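PDB 3PQA: lactaldehyde dehydrogenase from Methanocaldococcus jannaschii, which oxidises lactaldehyde to lactate with NAD as the preferred coenzyme, a step in the biosynthesis of coenzyme F420, and works as a homotetramer. Local coordinates for residues A388-N402 against N413-F427. Sequence-based numbering, arbitrary orientation. Where two conformers were deposited one is given.
Sequences ANSTEYGLHSAIFTN and NLEFGGVVINDSSLF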
ATOM      1  N   ALA B 388      11.414   9.903  31.103  1.00 14.15           N
ATOM      2  CA  ALA B 388      11.786   9.538  29.734  1.00 14.01           C
ATOM      3  C   ALA B 388      11.482  10.653  28.725  1.00 13.65           C
ATOM      4  O   ALA B 388      12.284  10.892  27.813  1.00 13.53           O
ATOM      5  CB  ALA B 388      11.096   8.217  29.329  1.00 14.09           C
ATOM      6  N   ASN B 389      10.344  11.329  28.905  1.00 14.34           N
ATOM      7  CA  ASN B 389       9.877  12.365  27.964  1.00 16.32           C
ATOM      8  C   ASN B 389      10.380  13.771  28.275  1.00 16.97           C
ATOM      9  O   ASN B 389      10.002  14.734  27.603  1.00 17.09           O
ATOM     10  CB  ASN B 389       8.349  12.398  27.932  1.00 16.98           C
ATOM     11  CG  ASN B 389       7.746  11.204  27.209  1.00 16.38           C
ATOM     12  OD1 ASN B 389       8.396  10.555  26.393  1.00 17.01           O
ATOM     13  ND2 ASN B 389       6.477  10.955  27.466  1.00 16.94           N
ATOM     14  N   SER B 390      11.226  13.886  29.290  1.00 16.78           N
ATOM     15  CA  SER B 390      11.595  15.197  29.823  1.00 17.24           C
ATOM     16  C   SER B 390      12.715  15.941  29.073  1.00 17.97           C
ATOM     17  O   SER B 390      13.111  17.048  29.483  1.00 18.93           O
ATOM     18  CB  SER B 390      11.945  15.074  31.311  1.00 17.20           C
ATOM     19  OG  SER B 390      13.155  14.363  31.474  1.00 17.71           O
ATOM     20  N   THR B 391      13.231  15.351  27.992  1.00 17.11           N
ATOM     21  CA  THR B 391      14.324  15.973  27.242  1.00 16.58           C
ATOM     22  C   THR B 391      13.791  16.691  26.013  1.00 16.45           C
ATOM     23  O   THR B 391      12.625  16.549  25.655  1.00 15.91           O
ATOM     24  CB  THR B 391      15.429  14.966  26.788  1.00 16.95           C
ATOM     25  OG1 THR B 391      14.982  14.230  25.634  1.00 18.00           O
ATOM     26  CG2 THR B 391      15.806  14.004  27.908  1.00 18.13           C
ATOM     27  N   GLU B 392      14.669  17.453  25.371  1.00 17.77           N
ATOM     28  CA  GLU B 392      14.354  18.142  24.140  1.00 19.92           C
ATOM     29  C   GLU B 392      14.411  17.195  22.940  1.00 17.80           C
ATOM     30  O   GLU B 392      14.064  17.583  21.829  1.00 17.15           O
ATOM     31  CB  GLU B 392      15.330  19.308  23.934  1.00 24.68           C
ATOM     32  CG  GLU B 392      15.065  20.498  24.858  1.00 28.06           C
ATOM     33  CD  GLU B 392      15.629  21.791  24.302  1.00 26.01           C
ATOM     34  OE1 GLU B 392      16.820  21.798  23.909  1.00 28.32           O
ATOM     35  OE2 GLU B 392      14.880  22.799  24.252  1.00 28.47           O
ATOM     36  N   TYR B 393      14.849  15.961  23.176  1.00 17.03           N
ATOM     37  CA  TYR B 393      15.078  14.983  22.105  1.00 17.65           C
ATOM     38  C   TYR B 393      13.961  13.946  22.053  1.00 15.62           C
ATOM     39  O   TYR B 393      13.095  13.897  22.929  1.00 14.79           O
ATOM     40  CB  TYR B 393      16.421  14.280  22.308  1.00 22.04           C
ATOM     41  CG  TYR B 393      17.581  15.229  22.463  1.00 24.25           C
ATOM     42  CD1 TYR B 393      18.047  15.968  21.378  1.00 22.65           C
ATOM     43  CD2 TYR B 393      18.210  15.395  23.703  1.00 22.67           C
ATOM     44  CE1 TYR B 393      19.123  16.866  21.526  1.00 24.53           C
ATOM     45  CE2 TYR B 393      19.291  16.270  23.852  1.00 24.56           C
ATOM     46  CZ  TYR B 393      19.731  17.001  22.765  1.00 22.99           C
ATOM     47  OH  TYR B 393      20.793  17.869  22.928  1.00 24.77           O
ATOM     48  N   GLY B 394      13.984  13.110  21.018  1.00 14.14           N
ATOM     49  CA  GLY B 394      12.980  12.078  20.879  1.00 13.68           C
ATOM     50  C   GLY B 394      13.323  11.072  19.800  1.00 12.43           C
ATOM     51  O   GLY B 394      12.517  10.825  18.894  1.00 12.07           O
ATOM     52  N   LEU B 395      14.528  10.513  19.876  1.00 12.31           N
ATOM     53  CA  LEU B 395      14.952   9.496  18.911  1.00 13.14           C
ATOM     54  C   LEU B 395      14.445   8.086  19.281  1.00 12.48           C
ATOM     55  O   LEU B 395      13.369   7.693  18.835  1.00 12.16           O
ATOM     56  CB  LEU B 395      16.475   9.534  18.717  1.00 15.12           C
ATOM     57  CG  LEU B 395      17.002   8.712  17.537  1.00 14.72           C
ATOM     58  CD1 LEU B 395      16.178   8.968  16.262  1.00 15.30           C
ATOM     59  CD2 LEU B 395      18.462   9.012  17.294  1.00 15.39           C
ATOM     60  N   HIS B 396      15.190   7.333  20.100  1.00 11.96           N
ATOM     61  CA  HIS B 396      14.726   6.006  20.529  1.00 12.24           C
ATOM     62  C   HIS B 396      14.543   5.899  22.043  1.00 12.00           C
ATOM     63  O   HIS B 396      15.232   6.563  22.811  1.00 12.56           O
ATOM     64  CB  HIS B 396      15.704   4.934  20.047  1.00 13.77           C
ATOM     65  CG  HIS B 396      15.421   4.416  18.667  1.00 14.02           C
ATOM     66  ND1 HIS B 396      15.910   3.211  18.214  1.00 13.99           N
ATOM     67  CD2 HIS B 396      14.686   4.929  17.649  1.00 14.00           C
ATOM     68  CE1 HIS B 396      15.500   3.006  16.973  1.00 14.05           C
ATOM     69  NE2 HIS B 396      14.751   4.034  16.609  1.00 14.05           N
ATOM     70  N   SER B 397      13.615   5.035  22.450  1.00 11.50           N
ATOM     71  CA  SER B 397      13.427   4.681  23.841  1.00 10.84           C
ATOM     72  C   SER B 397      13.254   3.168  23.905  1.00 10.94           C
ATOM     73  O   SER B 397      13.030   2.518  22.876  1.00 11.16           O
ATOM     74  CB  SER B 397      12.187   5.387  24.392  1.00 11.55           C
ATOM     75  OG  SER B 397      11.037   5.071  23.619  1.00 12.88           O
ATOM     76  N   ALA B 398      13.381   2.602  25.097  1.00 10.67           N
ATOM     77  CA  ALA B 398      13.204   1.153  25.243  1.00 10.92           C
ATOM     78  C   ALA B 398      12.573   0.865  26.575  1.00 12.29           C
ATOM     79  O   ALA B 398      12.738   1.648  27.526  1.00 13.01           O
ATOM     80  CB  ALA B 398      14.551   0.399  25.124  1.00 10.71           C
ATOM     81  N   ILE B 399      11.867  -0.255  26.625  1.00 12.89           N
ATOM     82  CA  ILE B 399      11.250  -0.750  27.851  1.00 14.55           C
ATOM     83  C   ILE B 399      11.402  -2.266  27.956  1.00 14.27           C
ATOM     84  O   ILE B 399      11.162  -3.000  26.991  1.00 14.09           O
ATOM     85  CB  ILE B 399       9.760  -0.348  27.950  1.00 17.15           C
ATOM     86  CG1 ILE B 399       9.144  -0.954  29.214  1.00 18.18           C
ATOM     87  CG2 ILE B 399       8.971  -0.777  26.709  1.00 18.21           C
ATOM     88  CD1 ILE B 399       7.927  -0.276  29.683  1.00 18.04           C
ATOM     89  N   PHE B 400      11.792  -2.718  29.143  1.00 13.45           N
ATOM     90  CA  PHE B 400      11.946  -4.130  29.416  1.00 13.38           C
ATOM     91  C   PHE B 400      10.851  -4.499  30.391  1.00 14.03           C
ATOM     92  O   PHE B 400      10.796  -3.963  31.504  1.00 13.33           O
ATOM     93  CB  PHE B 400      13.336  -4.408  29.996  1.00 13.88           C
ATOM     94  CG  PHE B 400      14.451  -4.165  29.010  1.00 13.66           C
ATOM     95  CD1 PHE B 400      14.945  -2.883  28.804  1.00 13.97           C
ATOM     96  CD2 PHE B 400      14.991  -5.230  28.284  1.00 13.93           C
ATOM     97  CE1 PHE B 400      15.960  -2.653  27.874  1.00 13.77           C
ATOM     98  CE2 PHE B 400      16.013  -5.017  27.354  1.00 13.71           C
ATOM     99  CZ  PHE B 400      16.514  -3.725  27.166  1.00 14.03           C
ATOM    100  N   THR B 401       9.974  -5.411  29.965  1.00 14.60           N
ATOM    101  CA  THR B 401       8.842  -5.864  30.767  1.00 15.19           C
ATOM    102  C   THR B 401       8.256  -7.094  30.093  1.00 15.68           C
ATOM    103  O   THR B 401       8.456  -7.294  28.886  1.00 15.00           O
ATOM    104  CB  THR B 401       7.727  -4.756  30.926  1.00 15.24           C
ATOM    105  OG1 THR B 401       6.682  -5.225  31.791  1.00 14.39           O
ATOM    106  CG2 THR B 401       7.124  -4.332  29.561  1.00 14.41           C
ATOM    107  N   ASN B 402       7.552  -7.916  30.877  1.00 16.78           N
ATOM    108  CA  ASN B 402       6.802  -9.056  30.370  0.50 18.67           C
ATOM    109  C   ASN B 402       5.295  -8.805  30.381  1.00 16.60           C
ATOM    110  O   ASN B 402       4.515  -9.704  30.083  1.00 16.28           O
ATOM    111  CB  ASN B 402       7.130 -10.304  31.201  0.50 23.97           C
ATOM    112  CG  ASN B 402       8.501 -10.861  30.890  0.50 23.57           C
ATOM    113  OD1 ASN B 402       8.871 -11.005  29.723  0.50 24.49           O
ATOM    114  ND2 ASN B 402       9.263 -11.182  31.928  0.50 24.54           N
ATOM    115  N   ASN B 413       2.797   6.106  24.905  1.00 15.37           N
ATOM    116  CA  ASN B 413       3.034   7.363  25.596  1.00 15.91           C
ATOM    117  C   ASN B 413       4.449   7.905  25.579  1.00 14.63           C
ATOM    118  O   ASN B 413       4.660   9.070  25.922  1.00 15.00           O
ATOM    119  CB  ASN B 413       2.496   7.261  27.026  1.00 19.03           C
ATOM    120  CG  ASN B 413       0.995   7.204  27.056  1.00 21.05           C
ATOM    121  OD1 ASN B 413       0.324   8.019  26.429  1.00 19.53           O
ATOM    122  ND2 ASN B 413       0.453   6.243  27.783  1.00 19.65           N
ATOM    123  N   LEU B 414       5.412   7.074  25.180  1.00 13.39           N
ATOM    124  CA  LEU B 414       6.786   7.534  24.993  1.00 13.43           C
ATOM    125  C   LEU B 414       6.884   8.377  23.721  1.00 12.90           C
ATOM    126  O   LEU B 414       6.533   7.913  22.625  1.00 13.03           O
ATOM    127  CB  LEU B 414       7.742   6.332  24.927  1.00 14.83           C
ATOM    128  CG  LEU B 414       7.980   5.642  26.276  1.00 15.43           C
ATOM    129  CD1 LEU B 414       8.644   4.313  26.061  1.00 14.92           C
ATOM    130  CD2 LEU B 414       8.857   6.534  27.142  1.00 14.95           C
ATOM    131  N   GLU B 415       7.388   9.599  23.881  1.00 12.94           N
ATOM    132  CA  GLU B 415       7.435  10.593  22.812  1.00 13.46           C
ATOM    133  C   GLU B 415       8.727  10.434  22.004  1.00 11.97           C
ATOM    134  O   GLU B 415       9.633  11.268  22.062  1.00 11.68           O
ATOM    135  CB  GLU B 415       7.284  12.002  23.416  1.00 16.45           C
ATOM    136  CG  GLU B 415       5.866  12.278  23.937  1.00 19.19           C
ATOM    137  CD  GLU B 415       5.744  13.505  24.848  1.00 17.46           C
ATOM    138  OE1 GLU B 415       6.755  14.181  25.129  1.00 19.39           O
ATOM    139  OE2 GLU B 415       4.609  13.795  25.279  1.00 19.50           O
ATOM    140  N   PHE B 416       8.789   9.343  21.236  1.00 11.54           N
ATOM    141  CA  PHE B 416      10.003   8.960  20.513  1.00 11.56           C
ATOM    142  C   PHE B 416       9.679   8.466  19.113  1.00 10.92           C
ATOM    143  O   PHE B 416       8.571   7.960  18.861  1.00 10.97           O
ATOM    144  CB  PHE B 416      10.771   7.887  21.315  1.00 13.46           C
ATOM    145  CG  PHE B 416      11.414   8.444  22.551  1.00 13.34           C
ATOM    146  CD1 PHE B 416      12.731   8.902  22.514  1.00 13.68           C
ATOM    147  CD2 PHE B 416      10.674   8.584  23.739  1.00 13.65           C
ATOM    148  CE1 PHE B 416      13.319   9.483  23.663  1.00 13.41           C
ATOM    149  CE2 PHE B 416      11.252   9.157  24.883  1.00 13.37           C
ATOM    150  CZ  PHE B 416      12.574   9.586  24.843  1.00 13.68           C
ATOM    151  N   GLY B 417      10.650   8.594  18.207  1.00 10.91           N
ATOM    152  CA  GLY B 417      10.538   8.007  16.865  1.00 11.16           C
ATOM    153  C   GLY B 417      10.552   6.484  16.839  1.00 12.03           C
ATOM    154  O   GLY B 417      10.012   5.860  15.909  1.00 12.54           O
ATOM    155  N   GLY B 418      11.205   5.888  17.834  1.00 11.56           N
ATOM    156  CA  GLY B 418      11.237   4.439  17.974  1.00 11.20           C
ATOM    157  C   GLY B 418      11.076   4.024  19.425  1.00 11.25           C
ATOM    158  O   GLY B 418      11.611   4.654  20.336  1.00 11.28           O
ATOM    159  N   VAL B 419      10.317   2.957  19.632  1.00 10.62           N
ATOM    160  CA  VAL B 419      10.181   2.353  20.955  1.00 10.92           C
ATOM    161  C   VAL B 419      10.510   0.877  20.836  1.00 11.42           C
ATOM    162  O   VAL B 419       9.836   0.130  20.090  1.00 11.20           O
ATOM    163  CB  VAL B 419       8.755   2.471  21.512  1.00 11.87           C
ATOM    164  CG1 VAL B 419       8.667   1.798  22.910  1.00 12.40           C
ATOM    165  CG2 VAL B 419       8.326   3.939  21.581  1.00 12.35           C
ATOM    166  N   VAL B 420      11.520   0.446  21.590  1.00 11.68           N
ATOM    167  CA  VAL B 420      11.966  -0.949  21.535  1.00 11.73           C
ATOM    168  C   VAL B 420      11.510  -1.659  22.816  1.00 12.74           C
ATOM    169  O   VAL B 420      11.757  -1.170  23.911  1.00 13.03           O
ATOM    170  CB  VAL B 420      13.505  -1.036  21.388  1.00 12.79           C
ATOM    171  CG1 VAL B 420      13.966  -2.478  21.105  1.00 13.33           C
ATOM    172  CG2 VAL B 420      14.003  -0.106  20.279  1.00 13.32           C
ATOM    173  N   ILE B 421      10.843  -2.801  22.667  1.00 13.05           N
ATOM    174  CA  ILE B 421      10.368  -3.572  23.811  1.00 14.31           C
ATOM    175  C   ILE B 421      11.243  -4.819  23.945  1.00 13.12           C
ATOM    176  O   ILE B 421      11.390  -5.595  22.997  1.00 12.37           O
ATOM    177  CB  ILE B 421       8.862  -3.923  23.672  1.00 17.95           C
ATOM    178  CG1 ILE B 421       8.028  -2.626  23.755  1.00 18.88           C
ATOM    179  CG2 ILE B 421       8.442  -4.958  24.737  1.00 18.76           C
ATOM    180  CD1 ILE B 421       6.658  -2.682  23.070  1.00 18.58           C
ATOM    181  N   ASN B 422      11.870  -4.953  25.111  1.00 12.69           N
ATOM    182  CA  ASN B 422      12.757  -6.075  25.442  1.00 12.98           C
ATOM    183  C   ASN B 422      14.068  -6.178  24.642  1.00 12.79           C
ATOM    184  O   ASN B 422      14.708  -7.224  24.591  1.00 13.23           O
ATOM    185  CB  ASN B 422      11.959  -7.395  25.508  1.00 14.14           C
ATOM    186  CG  ASN B 422      11.028  -7.427  26.707  1.00 14.53           C
ATOM    187  OD1 ASN B 422      11.339  -6.836  27.738  1.00 14.24           O
ATOM    188  ND2 ASN B 422       9.876  -8.102  26.579  1.00 14.24           N
ATOM    189  N   ASP B 423      14.488  -5.054  24.070  1.00 12.57           N
ATOM    190  CA  ASP B 423      15.867  -4.869  23.599  1.00 13.36           C
ATOM    191  C   ASP B 423      16.171  -3.393  23.856  1.00 12.70           C
ATOM    192  O   ASP B 423      15.244  -2.630  24.137  1.00 13.25           O
ATOM    193  CB  ASP B 423      16.002  -5.249  22.112  1.00 14.82           C
ATOM    194  CG  ASP B 423      17.452  -5.436  21.662  1.00 14.75           C
ATOM    195  OD1 ASP B 423      18.387  -5.310  22.482  1.00 14.99           O
ATOM    196  OD2 ASP B 423      17.645  -5.711  20.460  1.00 15.13           O
ATOM    197  N   SER B 424      17.441  -2.984  23.800  1.00 12.61           N
ATOM    198  CA  SER B 424      17.796  -1.594  24.144  1.00 12.85           C
ATOM    199  C   SER B 424      17.424  -0.642  23.010  1.00 12.50           C
ATOM    200  O   SER B 424      17.039  -1.071  21.921  1.00 12.38           O
ATOM    201  CB  SER B 424      19.297  -1.452  24.446  1.00 12.79           C
ATOM    202  OG  SER B 424      20.029  -1.337  23.234  1.00 14.26           O
ATOM    203  N   SER B 425      17.583   0.655  23.273  1.00 11.82           N
ATOM    204  CA  SER B 425      17.347   1.694  22.271  1.00 12.02           C
ATOM    205  C   SER B 425      18.224   1.540  21.032  1.00 11.52           C
ATOM    206  O   SER B 425      17.880   2.063  19.963  1.00 10.90           O
ATOM    207  CB  SER B 425      17.556   3.079  22.880  1.00 12.67           C
ATOM    208  OG  SER B 425      18.856   3.211  23.416  1.00 14.38           O
ATOM    209  N   LEU B 426      19.348   0.831  21.169  1.00 12.38           N
ATOM    210  CA  LEU B 426      20.312   0.665  20.052  1.00 14.79           C
ATOM    211  C   LEU B 426      19.782  -0.123  18.838  1.00 15.84           C
ATOM    212  O   LEU B 426      20.381  -0.091  17.743  1.00 17.06           O
ATOM    213  CB  LEU B 426      21.626   0.065  20.581  1.00 17.17           C
ATOM    214  CG  LEU B 426      22.813   0.025  19.632  1.00 17.65           C
ATOM    215  CD1 LEU B 426      23.432   1.408  19.505  1.00 17.48           C
ATOM    216  CD2 LEU B 426      23.843  -0.950  20.150  1.00 17.54           C
ATOM    217  N   PHE B 427      18.639  -0.773  18.987  1.00 16.04           N
ATOM    218  CA  PHE B 427      18.118  -1.584  17.897  1.00 15.87           C
ATOM    219  C   PHE B 427      17.707  -0.770  16.654  1.00 14.73           C
ATOM    220  O   PHE B 427      16.965   0.196  16.751  1.00 14.83           O
ATOM    221  CB  PHE B 427      16.946  -2.451  18.360  1.00 17.74           C
ATOM    222  CG  PHE B 427      16.428  -3.338  17.276  1.00 18.07           C
ATOM    223  CD1 PHE B 427      17.086  -4.523  16.971  1.00 18.05           C
ATOM    224  CD2 PHE B 427      15.342  -2.946  16.493  1.00 17.97           C
ATOM    225  CE1 PHE B 427      16.633  -5.337  15.934  1.00 18.24           C
ATOM    226  CE2 PHE B 427      14.894  -3.754  15.455  1.00 18.13           C
ATOM    227  CZ  PHE B 427      15.543  -4.947  15.175  1.00 18.13           C
TER
HETATM  228  O   HOH W   1      10.905  12.761  24.071  1.00 16.74           O
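Residues His396 to Ile399 pair in parallel with Gly418 to Ile421, and the ladder illustrates how a side-chain amide can carry on where backbone pairing stops. Backbone bonds run from Gly418 N to Leu395 O through to Asn422 N to Ile399 O, the latter 2.8 Å long. Beyond it the Asn422 amide takes over: with CG anti to the carbonyl carbon (chi1 -69°) it swings back to the first strand although CB points away, OD1 accepting from Thr401 N at 3.0 Å while ND2 donates to Thr401 O at 2.8 Å.

Asn389 instead holds the turn leading from the helix into the second strand, its OD1 receiving an almost straight bond from Glu415 N (2.9 Å, 172° at the hydrogen) and its ND2 reaching Asn413 O. The amide also stacks on the Glu415 carboxylate, the planes 8° apart; Lys438 pairs with that carboxylate. His396 directs ND1, in its ring plane, at Ser425 O (2.9 Å), tying down the loop after the second strand.

Phe416 takes Ser397 CB over one ring face in a CH-pi contact, 3.7 Å from the centroid, with Ala388 O at the ring edge. Farther along the ladder Ile399 and Ile421 lie side by side, CG2 of the former 3.6 Å from CG1 of the latter.

Helix 404-413 links the strands, making a classic beta-alpha-beta crossover in the aldehyde dehydrogenase catalytic domain; strand 418-421 continues the sheet into a second subunit, and Leu395 touches Cys275, the probable nucleophile.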